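Local structure of flavin-dependent thymidylate synthase (Thermus thermophilus, 6J61) at residues 83-88 against 174-179. The protein probably catalyses the FAD- and NADPH-dependent reductive methylation of dUMP to dTMP with methylenetetrahydrofolate as methyl donor. Numbering follows the deposited sequence.
Sequences HRTASV and LHNLFH. With FAD (flavin-adenine dinucleotide), chain N.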
loop_
_atom_site.group_PDB
_atom_site.type_symbol
_atom_site.label_atom_id
_atom_site.label_comp_id
_atom_site.label_asym_id
_atom_site.label_seq_id
_atom_site.Cartn_x
_atom_site.Cartn_y
_atom_site.Cartn_z
ATOM N N HIS A 83 -2.018 8.460 7.412
ATOM C CA HIS A 83 -0.976 7.460 7.217
ATOM C C HIS A 83 -1.665 6.160 6.839
ATOM O O HIS A 83 -2.259 5.471 7.678
ATOM C CB HIS A 83 -0.162 7.297 8.501
ATOM C CG HIS A 83 0.553 8.546 8.913
ATOM N ND1 HIS A 83 1.873 8.787 8.600
ATOM C CD2 HIS A 83 0.116 9.650 9.566
ATOM C CE1 HIS A 83 2.218 9.984 9.039
ATOM N NE2 HIS A 83 1.171 10.529 9.629
ATOM N N ARG A 84 -1.561 5.839 5.557
ATOM C CA ARG A 84 -2.199 4.683 4.962
ATOM C C ARG A 84 -1.528 3.338 5.156
ATOM O O ARG A 84 -2.169 2.305 4.964
ATOM C CB ARG A 84 -2.370 4.946 3.463
ATOM C CG ARG A 84 -3.267 6.132 3.140
ATOM C CD ARG A 84 -3.019 6.647 1.728
ATOM N NE ARG A 84 -1.657 7.166 1.586
ATOM C CZ ARG A 84 -1.174 7.747 0.491
ATOM N NH1 ARG A 84 -1.942 7.893 -0.578
ATOM N NH2 ARG A 84 0.085 8.173 0.466
ATOM N N THR A 85 -0.257 3.338 5.536
ATOM C CA THR A 85 0.476 2.088 5.692
ATOM C C THR A 85 0.171 1.326 6.974
ATOM O O THR A 85 0.832 0.341 7.288
ATOM C CB THR A 85 2.002 2.326 5.618
ATOM O OG1 THR A 85 2.385 3.276 6.622
ATOM C CG2 THR A 85 2.408 2.843 4.229
ATOM N N ALA A 86 -0.833 1.766 7.711
ATOM C CA ALA A 86 -1.176 1.092 8.944
ATOM C C ALA A 86 -2.546 0.402 8.897
ATOM O O ALA A 86 -3.336 0.609 7.981
ATOM C CB ALA A 86 -1.132 2.089 10.098
ATOM N N SER A 87 -2.804 -0.438 9.889
ATOM C CA SER A 87 -4.078 -1.126 9.992
ATOM C C SER A 87 -4.767 -0.500 11.203
ATOM O O SER A 87 -4.212 -0.471 12.302
ATOM C CB SER A 87 -3.863 -2.630 10.194
ATOM O OG SER A 87 -3.264 -3.226 9.048
ATOM N N VAL A 88 -5.963 0.026 11.002
ATOM C CA VAL A 88 -6.665 0.671 12.094
ATOM C C VAL A 88 -8.070 0.132 12.241
ATOM O O VAL A 88 -8.656 -0.340 11.267
ATOM C CB VAL A 88 -6.730 2.213 11.877
ATOM C CG1 VAL A 88 -6.792 2.527 10.403
ATOM C CG2 VAL A 88 -7.970 2.795 12.529
ATOM N N LEU A 174 7.701 -1.239 12.202
ATOM C CA LEU A 174 8.725 -0.304 12.666
ATOM C C LEU A 174 9.196 0.733 11.626
ATOM O O LEU A 174 9.368 1.917 11.944
ATOM C CB LEU A 174 9.923 -1.084 13.224
ATOM C CG LEU A 174 11.030 -0.237 13.866
ATOM C CD1 LEU A 174 10.436 0.776 14.846
ATOM C CD2 LEU A 174 12.019 -1.160 14.563
ATOM N N HIS A 175 9.397 0.281 10.395
ATOM C CA HIS A 175 9.824 1.155 9.316
ATOM C C HIS A 175 8.838 2.310 9.112
ATOM O O HIS A 175 9.225 3.478 9.060
ATOM C CB HIS A 175 9.953 0.341 8.035
ATOM C CG HIS A 175 10.076 1.171 6.798
ATOM N ND1 HIS A 175 10.879 2.291 6.730
ATOM C CD2 HIS A 175 9.527 1.023 5.570
ATOM C CE1 HIS A 175 10.818 2.795 5.510
ATOM N NE2 HIS A 175 10.005 2.045 4.788
ATOM N N ASN A 176 7.558 1.979 9.009
ATOM C CA ASN A 176 6.527 2.989 8.816
ATOM C C ASN A 176 6.189 3.746 10.092
ATOM O O ASN A 176 5.654 4.855 10.049
ATOM C CB ASN A 176 5.277 2.342 8.217
ATOM C CG ASN A 176 5.457 2.022 6.749
ATOM O OD1 ASN A 176 5.568 2.923 5.931
ATOM N ND2 ASN A 176 5.517 0.738 6.412
ATOM N N LEU A 177 6.500 3.152 11.235
ATOM C CA LEU A 177 6.233 3.824 12.487
ATOM C C LEU A 177 7.297 4.906 12.638
ATOM O O LEU A 177 7.015 5.984 13.131
ATOM C CB LEU A 177 6.276 2.818 13.647
ATOM C CG LEU A 177 5.968 3.311 15.065
ATOM C CD1 LEU A 177 4.653 4.075 15.090
ATOM C CD2 LEU A 177 5.923 2.122 16.008
ATOM N N PHE A 178 8.521 4.622 12.201
ATOM C CA PHE A 178 9.593 5.619 12.277
ATOM C C PHE A 178 9.231 6.804 11.385
ATOM O O PHE A 178 9.475 7.966 11.729
ATOM C CB PHE A 178 10.932 5.037 11.808
ATOM C CG PHE A 178 11.673 4.263 12.867
ATOM C CD1 PHE A 178 11.695 4.699 14.178
ATOM C CD2 PHE A 178 12.388 3.114 12.535
ATOM C CE1 PHE A 178 12.418 4.005 15.151
ATOM C CE2 PHE A 178 13.113 2.418 13.496
ATOM C CZ PHE A 178 13.129 2.866 14.808
ATOM N N HIS A 179 8.661 6.489 10.227
ATOM C CA HIS A 179 8.223 7.498 9.279
ATOM C C HIS A 179 7.213 8.401 10.000
ATOM O O HIS A 179 7.320 9.627 9.982
ATOM C CB HIS A 179 7.561 6.816 8.083
ATOM C CG HIS A 179 7.102 7.762 7.018
ATOM N ND1 HIS A 179 7.977 8.427 6.185
ATOM C CD2 HIS A 179 5.859 8.137 6.634
ATOM C CE1 HIS A 179 7.292 9.168 5.333
ATOM N NE2 HIS A 179 6.005 9.012 5.583
HETATM P PA FAD N . 1.774 6.950 4.783
HETATM O O1A FAD N . 0.336 7.223 4.542
HETATM O O2A FAD N . 1.924 5.916 6.017
HETATM O O5B FAD N . 2.396 6.294 3.457
HETATM C C5B FAD N . 3.816 6.192 3.591
HETATM C C4B FAD N . 4.380 5.962 2.194
HETATM O O4B FAD N . 3.843 4.729 1.665
HETATM C C3B FAD N . 3.941 7.063 1.242
HETATM O O3B FAD N . 4.815 8.192 1.239
HETATM C C2B FAD N . 3.874 6.359 -0.105
HETATM O O2B FAD N . 5.154 6.402 -0.749
HETATM C C1B FAD N . 3.429 4.918 0.264
HETATM N N9A FAD N . 1.959 4.690 0.113
HETATM C C8A FAD N . 1.106 4.217 1.082
HETATM N N7A FAD N . -0.113 4.127 0.626
HETATM C C5A FAD N . -0.143 4.530 -0.661
HETATM C C6A FAD N . -1.158 4.650 -1.658
HETATM N N6A FAD N . -2.466 4.308 -1.372
HETATM N N1A FAD N . -0.819 5.103 -2.887
HETATM C C2A FAD N . 0.446 5.441 -3.183
HETATM N N3A FAD N . 1.433 5.346 -2.277
HETATM C C4A FAD N . 1.189 4.902 -1.022
HETATM N N1 FAD N . -2.704 16.616 3.814
HETATM C C2 FAD N . -3.803 17.188 3.296
HETATM O O2 FAD N . -4.711 16.465 2.923
HETATM N N3 FAD N . -3.951 18.529 3.165
HETATM C C4 FAD N . -2.968 19.416 3.561
HETATM O O4 FAD N . -3.117 20.622 3.434
HETATM C C4X FAD N . -1.711 18.840 4.144
HETATM N N5 FAD N . -0.689 19.591 4.556
HETATM C C5X FAD N . 0.445 19.045 5.081
HETATM C C6 FAD N . 1.523 19.899 5.504
HETATM C C7 FAD N . 2.688 19.355 6.038
HETATM C C7M FAD N . 3.798 20.295 6.470
HETATM C C8 FAD N . 2.830 17.930 6.177
HETATM C C8M FAD N . 4.090 17.322 6.756
HETATM C C9 FAD N . 1.794 17.070 5.773
HETATM C C9A FAD N . 0.580 17.599 5.216
HETATM N N10 FAD N . -0.497 16.752 4.787
HETATM C C10 FAD N . -1.646 17.343 4.249
HETATM C "C1'" FAD N . -0.437 15.271 4.896
HETATM C "C2'" FAD N . 0.414 14.595 3.790
HETATM O "O2'" FAD N . -0.039 14.981 2.489
HETATM C "C3'" FAD N . 0.342 13.055 3.939
HETATM O "O3'" FAD N . -0.998 12.600 3.675
HETATM C "C4'" FAD N . 0.775 12.604 5.371
HETATM O "O4'" FAD N . 1.926 13.351 5.812
HETATM C "C5'" FAD N . 1.118 11.116 5.375
HETATM O "O5'" FAD N . 2.408 10.957 4.787
HETATM P P FAD N . 2.488 9.529 4.045
HETATM O O1P FAD N . 1.323 9.352 3.130
HETATM O O2P FAD N . 3.855 9.502 3.214
HETATM O O3P FAD N . 2.541 8.347 5.205
HETATM O O HOH W 1 3.479 6.183 8.076
#
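Asn176, in the first turn of helix 174-184, meets Thr85 of segment 83-88 where the two backbones come nearest. The amide of Asn176 lies beside the threonine, its OD1 3.3 Å from Thr85 OG1. That hydroxyl gives its proton instead to the pyrophosphate, with Thr85 OG1 2.7 Å from FAD O2A, and Gln172 also bonds it. With chi1 at 57°, Thr85 holds OG1 between its own backbone N and C, turned to the phosphate, while CG2 lies against the ribose side of the cofactor. Asn176 OD1 is taken by the ribose of another FAD, and ND2 is held by Asp173.

The backbone of Asn176 contributes as well. A water donates to Asn176 O and, at 2.6 Å, to FAD O2A, and also bonds His83 ND1, tying helix, loop and phosphate together.

One turn on from Asn176, His179 donates from NE2 to FAD O2P at 3.2 Å. Its CD2 comes within 4.5 Å of ND1 at the edge of the His83 ring, which carries FAD C5' over one face and whose NE2 bonds Arg184. Across the phosphates, Arg84 N donates to FAD O1A at 2.6 Å; its side chain bends at chi3 (-64°), laying the guanidinium over the adenine with FAD C5A 3.6 Å above its plane, while NH2 reaches FAD O1P. Cutting Arg84 back to an alanine would probably bare this adenine face and leave Glu62 of the fourth subunit without its salt-bridge mate. Loop and helix thus grip the pyrophosphate from two directions, with His83, Arg84 and Thr85, near the start of the predicted ThyX motif, serving an FAD site that three subunits build in the homotetramer.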